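Local atomic coordinates of putative glycosyl hydrolase (Bacteroides thetaiotaomicron VPI-5482, PDB entry 3K11), a protein that is a putative glycosyl hydrolase of family 88, probably cleaving glycosidic bonds, although its substrate is not established. Residues 262-267 with 373-378; 346-351 with 425-430. One frame throughout, in Å; residues are numbered along the deposited sequence.

Overall arrangement
Both contacts pair the start of a helix with an extended piece of chain, and their segments alternate along the sequence. Contact 1 lies deeper, its centre about 12 Å from the centre of the chain, where the first turn of helix 265-281 meets the loop between helices 347-362 and 384-388. Contact 2 sits about 23 Å out, where the start of helix 347-362 meets the C-terminal hairpin, buried there partly by the third subunit. The two centres are 28 Å apart. An arginine binding carbonyl oxygens dominates contact 1; contact 2 has no direct hydrogen bond across it and relies on a CH-pi contact of Gly351 CA over the face of Tyr428 and a bridging water.

Contact 1. Residues 262-267 with 373-378; sequences FCWARA and GTCVGT
Arg266 and Trp264 join the N-terminal end of helix 265-281 to loop 373-378 in a buried contact of arginine-carbonyl bonds and aromatic packing. Cys375 O and Val376 O both lie close to the plane of the Arg266 guanidinium, at its edge. Arg266 NH1 donates to Cys375 O at 2.8 Å with a fairly straight N-H...O angle of 160°, and its NH2 donates to Val376 O at 3.0 Å while adding a weak bond to Cys375 O. The chain bends at chi3 (65°), which places NE. Val376 O is gripped twice: Arg266 NH2 approaches from one face of its carbonyl plane and Thr378 OG1, at 2.8 Å, from the opposite face. One water accepts from both Arg266 NH2 and Thr378 N. Ser327 OG is hydrogen-bonded to Arg266 NH1, and Glu325, bound to Cys375 N, gives the arginine a long, weak ion pair.

Trp264, at the N-cap position, holds its ring between Arg266 CB on one face and Thr378 CG2 on the other. That methyl makes a CH-pi contact, 4.2 Å from the centroid of the six-membered ring, while Thr378 CB comes to 3.6 Å from Trp264 CZ2. Cys375 SG meets the indole at its edge, 4.0 Å from Trp264 CZ2. Helix start and loop are thus tied within a largely helical domain, consistent with the (α/α)6 barrel of glycosyl hydrolase family 88.

Contact 2. Residues 346-351 with 425-430; sequences DAIAYG and AVQYYQ
Gly351 CA sits over the face of the Tyr428 ring where the first turn of helix 347-362 packs on the end of the C-terminal β-hairpin, strands 420-422 and 425-427. Gly351 CA stands 3.5 Å from the centroid of the Tyr428 ring and 6° off the normal, a CH-pi contact over the centre of the face; having no side chain, Gly351 lets its CA approach this closely. Alongside, Tyr428 CB rests 3.4 Å from Ala347 O, which already accepts the helical bond from Gly351 N. The Tyr428 hydroxyl continues to Gln355 on the same helix.

Gln430 bends at chi2 (70°) and crosses Ile348 at about a right angle. Gln430 NE2 reaches to 3.5 Å from Ala347 CB, is bonded to Gln417, and gives a weak bond to Tyr428 O; Gln430 OE1 comes to 3.9 Å from Ile348 CG1. A water joins the two segments, donating to Ile348 O and to the side-chain Gln427 OE1 and accepting from Tyr428 N. Gln195 of the third subunit also bonds Gln427 OE1 and Tyr428 O, tying this junction into the assembly.

Asp346, at the N-cap position, caps the helix start. Asp346 OD2 takes the N-H of Ala349, with 2.9 Å between OD2 and Ala349 N, met on the anti side and 16° out of the carboxylate plane.

Contact 1. Residues 262-267 with 373-378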
loop_
_atom_site.group_PDB
_atom_site.type_symbol
_atom_site.label_atom_id
_atom_site.label_comp_id
_atom_site.label_asym_id
_atom_site.label_seq_id
_atom_site.Cartn_x
_atom_site.Cartn_y
_atom_site.Cartn_z
ATOM N N PHE A 262 -10.396 5.631 9.206
ATOM C CA PHE A 262 -10.871 4.528 8.431
ATOM C C PHE A 262 -11.550 5.177 7.224
ATOM O O PHE A 262 -12.612 5.765 7.351
ATOM C CB PHE A 262 -11.800 3.651 9.255
ATOM C CG PHE A 262 -11.053 2.922 10.368
ATOM C CD1 PHE A 262 -10.398 1.738 10.095
ATOM C CD2 PHE A 262 -10.932 3.475 11.602
ATOM C CE1 PHE A 262 -9.626 1.137 11.045
ATOM C CE2 PHE A 262 -10.180 2.828 12.578
ATOM C CZ PHE A 262 -9.536 1.676 12.276
ATOM N N CYS A 263 -10.887 5.129 6.066
ATOM C CA CYS A 263 -11.313 5.892 4.871
ATOM C C CYS A 263 -12.331 5.073 4.093
ATOM O O CYS A 263 -12.056 4.561 3.027
ATOM C CB CYS A 263 -10.093 6.221 4.016
ATOM S SG CYS A 263 -8.908 7.253 4.979
ATOM N N TRP A 264 -13.486 4.893 4.707
ATOM C CA TRP A 264 -14.539 4.055 4.160
ATOM C C TRP A 264 -15.037 4.628 2.840
ATOM O O TRP A 264 -15.343 5.824 2.733
ATOM C CB TRP A 264 -15.671 3.900 5.187
ATOM C CG TRP A 264 -16.797 3.052 4.737
ATOM C CD1 TRP A 264 -16.708 1.854 4.112
ATOM C CD2 TRP A 264 -18.192 3.349 4.853
ATOM N NE1 TRP A 264 -17.948 1.370 3.852
ATOM C CE2 TRP A 264 -18.890 2.272 4.280
ATOM C CE3 TRP A 264 -18.904 4.379 5.438
ATOM C CZ2 TRP A 264 -20.278 2.204 4.252
ATOM C CZ3 TRP A 264 -20.294 4.338 5.369
ATOM C CH2 TRP A 264 -20.953 3.249 4.780
ATOM N N ALA A 265 -15.070 3.793 1.815
ATOM C CA ALA A 265 -15.389 4.257 0.437
ATOM C C ALA A 265 -16.733 4.889 0.263
ATOM O O ALA A 265 -16.813 5.990 -0.317
ATOM C CB ALA A 265 -15.169 3.096 -0.609
ATOM N N ARG A 266 -17.811 4.295 0.785
ATOM C CA ARG A 266 -19.099 4.933 0.539
ATOM C C ARG A 266 -19.166 6.322 1.162
ATOM O O ARG A 266 -19.577 7.247 0.497
ATOM C CB ARG A 266 -20.272 4.089 0.989
ATOM C CG ARG A 266 -21.592 4.848 0.760
ATOM C CD ARG A 266 -22.818 3.986 0.637
ATOM N NE ARG A 266 -23.139 3.277 1.860
ATOM C CZ ARG A 266 -23.296 1.962 1.955
ATOM N NH1 ARG A 266 -23.166 1.158 0.911
ATOM N NH2 ARG A 266 -23.647 1.450 3.138
ATOM N N ALA A 267 -18.723 6.488 2.398
ATOM C CA ALA A 267 -18.800 7.800 3.053
ATOM C C ALA A 267 -17.859 8.772 2.356
ATOM O O ALA A 267 -18.150 9.957 2.273
ATOM C CB ALA A 267 -18.499 7.697 4.572
ATOM N N GLY A 373 -22.774 -6.462 -5.106
ATOM C CA GLY A 373 -21.536 -5.991 -4.489
ATOM C C GLY A 373 -21.633 -4.708 -3.664
ATOM O O GLY A 373 -20.585 -4.083 -3.399
ATOM N N THR A 374 -22.837 -4.351 -3.215
ATOM C CA THR A 374 -23.041 -3.159 -2.404
ATOM C C THR A 374 -22.979 -3.489 -0.914
ATOM O O THR A 374 -23.696 -4.360 -0.440
ATOM C CB THR A 374 -24.386 -2.519 -2.661
ATOM O OG1 THR A 374 -24.449 -2.098 -4.034
ATOM C CG2 THR A 374 -24.622 -1.308 -1.742
ATOM N N CYS A 375 -22.153 -2.735 -0.190
ATOM C CA CYS A 375 -22.012 -2.807 1.268
ATOM C C CYS A 375 -23.342 -2.412 1.942
ATOM O O CYS A 375 -23.964 -1.413 1.587
ATOM C CB CYS A 375 -20.897 -1.831 1.723
ATOM S SG CYS A 375 -20.671 -1.744 3.498
ATOM N N VAL A 376 -23.783 -3.213 2.895
ATOM C CA VAL A 376 -25.029 -2.932 3.613
ATOM C C VAL A 376 -24.895 -1.716 4.554
ATOM O O VAL A 376 -23.824 -1.139 4.689
ATOM C CB VAL A 376 -25.498 -4.180 4.414
ATOM C CG1 VAL A 376 -25.821 -5.346 3.433
ATOM C CG2 VAL A 376 -24.466 -4.534 5.510
ATOM N N GLY A 377 -25.989 -1.322 5.201
ATOM C CA GLY A 377 -25.942 -0.177 6.118
ATOM C C GLY A 377 -24.813 -0.418 7.101
ATOM O O GLY A 377 -24.677 -1.531 7.612
ATOM N N THR A 378 -24.017 0.613 7.349
ATOM C CA THR A 378 -22.716 0.483 8.092
ATOM C C THR A 378 -22.494 1.725 8.966
ATOM O O THR A 378 -22.542 2.875 8.475
ATOM C CB THR A 378 -21.570 0.307 7.087
ATOM O OG1 THR A 378 -21.701 -0.976 6.475
ATOM C CG2 THR A 378 -20.179 0.424 7.765
HETATM O O HOH W 1 -24.610 2.986 5.587
#

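Contact 2. Residues 346-351 with 425-430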
loop_
_atom_site.group_PDB
_atom_site.type_symbol
_atom_site.label_atom_id
_atom_site.label_comp_id
_atom_site.label_asym_id
_atom_site.label_seq_id
_atom_site.Cartn_x
_atom_site.Cartn_y
_atom_site.Cartn_z
ATOM N N ASP A 346 -10.213 18.004 -15.305
ATOM C CA ASP A 346 -9.740 17.766 -16.640
ATOM C C ASP A 346 -10.255 16.497 -17.285
ATOM O O ASP A 346 -10.204 15.402 -16.708
ATOM C CB ASP A 346 -8.215 17.715 -16.573
ATOM C CG ASP A 346 -7.571 17.760 -17.910
ATOM O OD1 ASP A 346 -7.498 18.869 -18.536
ATOM O OD2 ASP A 346 -7.118 16.674 -18.321
ATOM N N ALA A 347 -10.737 16.627 -18.517
ATOM C CA ALA A 347 -11.317 15.483 -19.230
ATOM C C ALA A 347 -10.270 14.446 -19.630
ATOM O O ALA A 347 -10.553 13.251 -19.599
ATOM C CB ALA A 347 -12.110 15.963 -20.452
ATOM N N ILE A 348 -9.092 14.899 -20.093
ATOM C CA ILE A 348 -8.075 13.957 -20.554
ATOM C C ILE A 348 -7.633 13.106 -19.350
ATOM O O ILE A 348 -7.498 11.848 -19.416
ATOM C CB ILE A 348 -6.848 14.675 -21.178
ATOM C CG1 ILE A 348 -7.202 15.322 -22.526
ATOM C CG2 ILE A 348 -5.714 13.671 -21.367
ATOM C CD1 ILE A 348 -6.147 16.322 -23.090
ATOM N N ALA A 349 -7.439 13.763 -18.219
ATOM C CA ALA A 349 -6.973 13.071 -17.026
ATOM C C ALA A 349 -8.000 12.139 -16.394
ATOM O O ALA A 349 -7.646 11.058 -15.938
ATOM C CB ALA A 349 -6.446 14.078 -15.964
ATOM N N TYR A 350 -9.263 12.563 -16.351
ATOM C CA TYR A 350 -10.261 11.841 -15.594
ATOM C C TYR A 350 -11.319 11.094 -16.381
ATOM O O TYR A 350 -11.997 10.254 -15.828
ATOM C CB TYR A 350 -10.890 12.769 -14.534
ATOM C CG TYR A 350 -9.860 13.217 -13.520
ATOM C CD1 TYR A 350 -9.234 12.301 -12.679
ATOM C CD2 TYR A 350 -9.456 14.562 -13.444
ATOM C CE1 TYR A 350 -8.283 12.704 -11.787
ATOM C CE2 TYR A 350 -8.452 14.968 -12.536
ATOM C CZ TYR A 350 -7.892 14.029 -11.701
ATOM O OH TYR A 350 -6.926 14.393 -10.756
ATOM N N GLY A 351 -11.527 11.419 -17.663
ATOM C CA GLY A 351 -12.534 10.719 -18.428
ATOM C C GLY A 351 -12.359 9.212 -18.401
ATOM O O GLY A 351 -13.314 8.481 -18.202
ATOM N N ALA A 425 -5.754 1.951 -25.224
ATOM C CA ALA A 425 -6.194 2.668 -24.004
ATOM C C ALA A 425 -7.336 3.629 -24.355
ATOM O O ALA A 425 -7.309 4.271 -25.393
ATOM C CB ALA A 425 -5.009 3.485 -23.402
ATOM N N VAL A 426 -8.296 3.773 -23.442
ATOM C CA VAL A 426 -9.336 4.778 -23.585
ATOM C C VAL A 426 -8.708 6.156 -23.449
ATOM O O VAL A 426 -7.999 6.417 -22.473
ATOM C CB VAL A 426 -10.412 4.595 -22.511
ATOM C CG1 VAL A 426 -11.384 5.781 -22.503
ATOM C CG2 VAL A 426 -11.155 3.249 -22.692
ATOM N N GLN A 427 -8.904 7.023 -24.457
ATOM C CA GLN A 427 -8.469 8.408 -24.389
ATOM C C GLN A 427 -9.611 9.346 -24.663
ATOM O O GLN A 427 -10.444 9.079 -25.519
ATOM C CB GLN A 427 -7.313 8.665 -25.355
ATOM C CG GLN A 427 -6.009 7.976 -24.936
ATOM C CD GLN A 427 -5.295 8.663 -23.765
ATOM O OE1 GLN A 427 -5.559 9.828 -23.476
ATOM N NE2 GLN A 427 -4.311 7.978 -23.154
ATOM N N TYR A 428 -9.657 10.451 -23.918
ATOM C CA TYR A 428 -10.701 11.458 -24.091
ATOM C C TYR A 428 -10.263 12.576 -25.007
ATOM O O TYR A 428 -9.216 13.184 -24.777
ATOM C CB TYR A 428 -11.186 11.990 -22.729
ATOM C CG TYR A 428 -12.384 11.221 -22.233
ATOM C CD1 TYR A 428 -12.314 9.849 -22.003
ATOM C CD2 TYR A 428 -13.610 11.836 -22.042
ATOM C CE1 TYR A 428 -13.434 9.125 -21.608
ATOM C CE2 TYR A 428 -14.724 11.127 -21.636
ATOM C CZ TYR A 428 -14.645 9.739 -21.435
ATOM O OH TYR A 428 -15.763 8.999 -21.020
ATOM N N TYR A 429 -11.095 12.889 -25.999
ATOM C CA TYR A 429 -10.811 13.954 -26.969
ATOM C C TYR A 429 -11.979 14.943 -26.946
ATOM O O TYR A 429 -13.113 14.550 -26.890
ATOM C CB TYR A 429 -10.602 13.375 -28.387
ATOM C CG TYR A 429 -9.397 12.462 -28.410
ATOM C CD1 TYR A 429 -8.108 12.987 -28.468
ATOM C CD2 TYR A 429 -9.536 11.097 -28.308
ATOM C CE1 TYR A 429 -7.001 12.174 -28.423
ATOM C CE2 TYR A 429 -8.425 10.276 -28.265
ATOM C CZ TYR A 429 -7.161 10.815 -28.301
ATOM O OH TYR A 429 -6.048 9.994 -28.238
ATOM N N GLN A 430 -11.684 16.224 -27.007
ATOM C CA GLN A 430 -12.720 17.228 -26.917
ATOM C C GLN A 430 -13.319 17.514 -28.297
ATOM O O GLN A 430 -14.450 17.951 -28.379
ATOM C CB GLN A 430 -12.194 18.448 -26.159
ATOM C CG GLN A 430 -11.906 18.076 -24.623
ATOM C CD GLN A 430 -10.679 17.108 -24.389
ATOM O OE1 GLN A 430 -9.578 17.418 -24.807
ATOM N NE2 GLN A 430 -10.898 15.948 -23.723
HETATM O O HOH W 2 -7.604 10.681 -21.842
#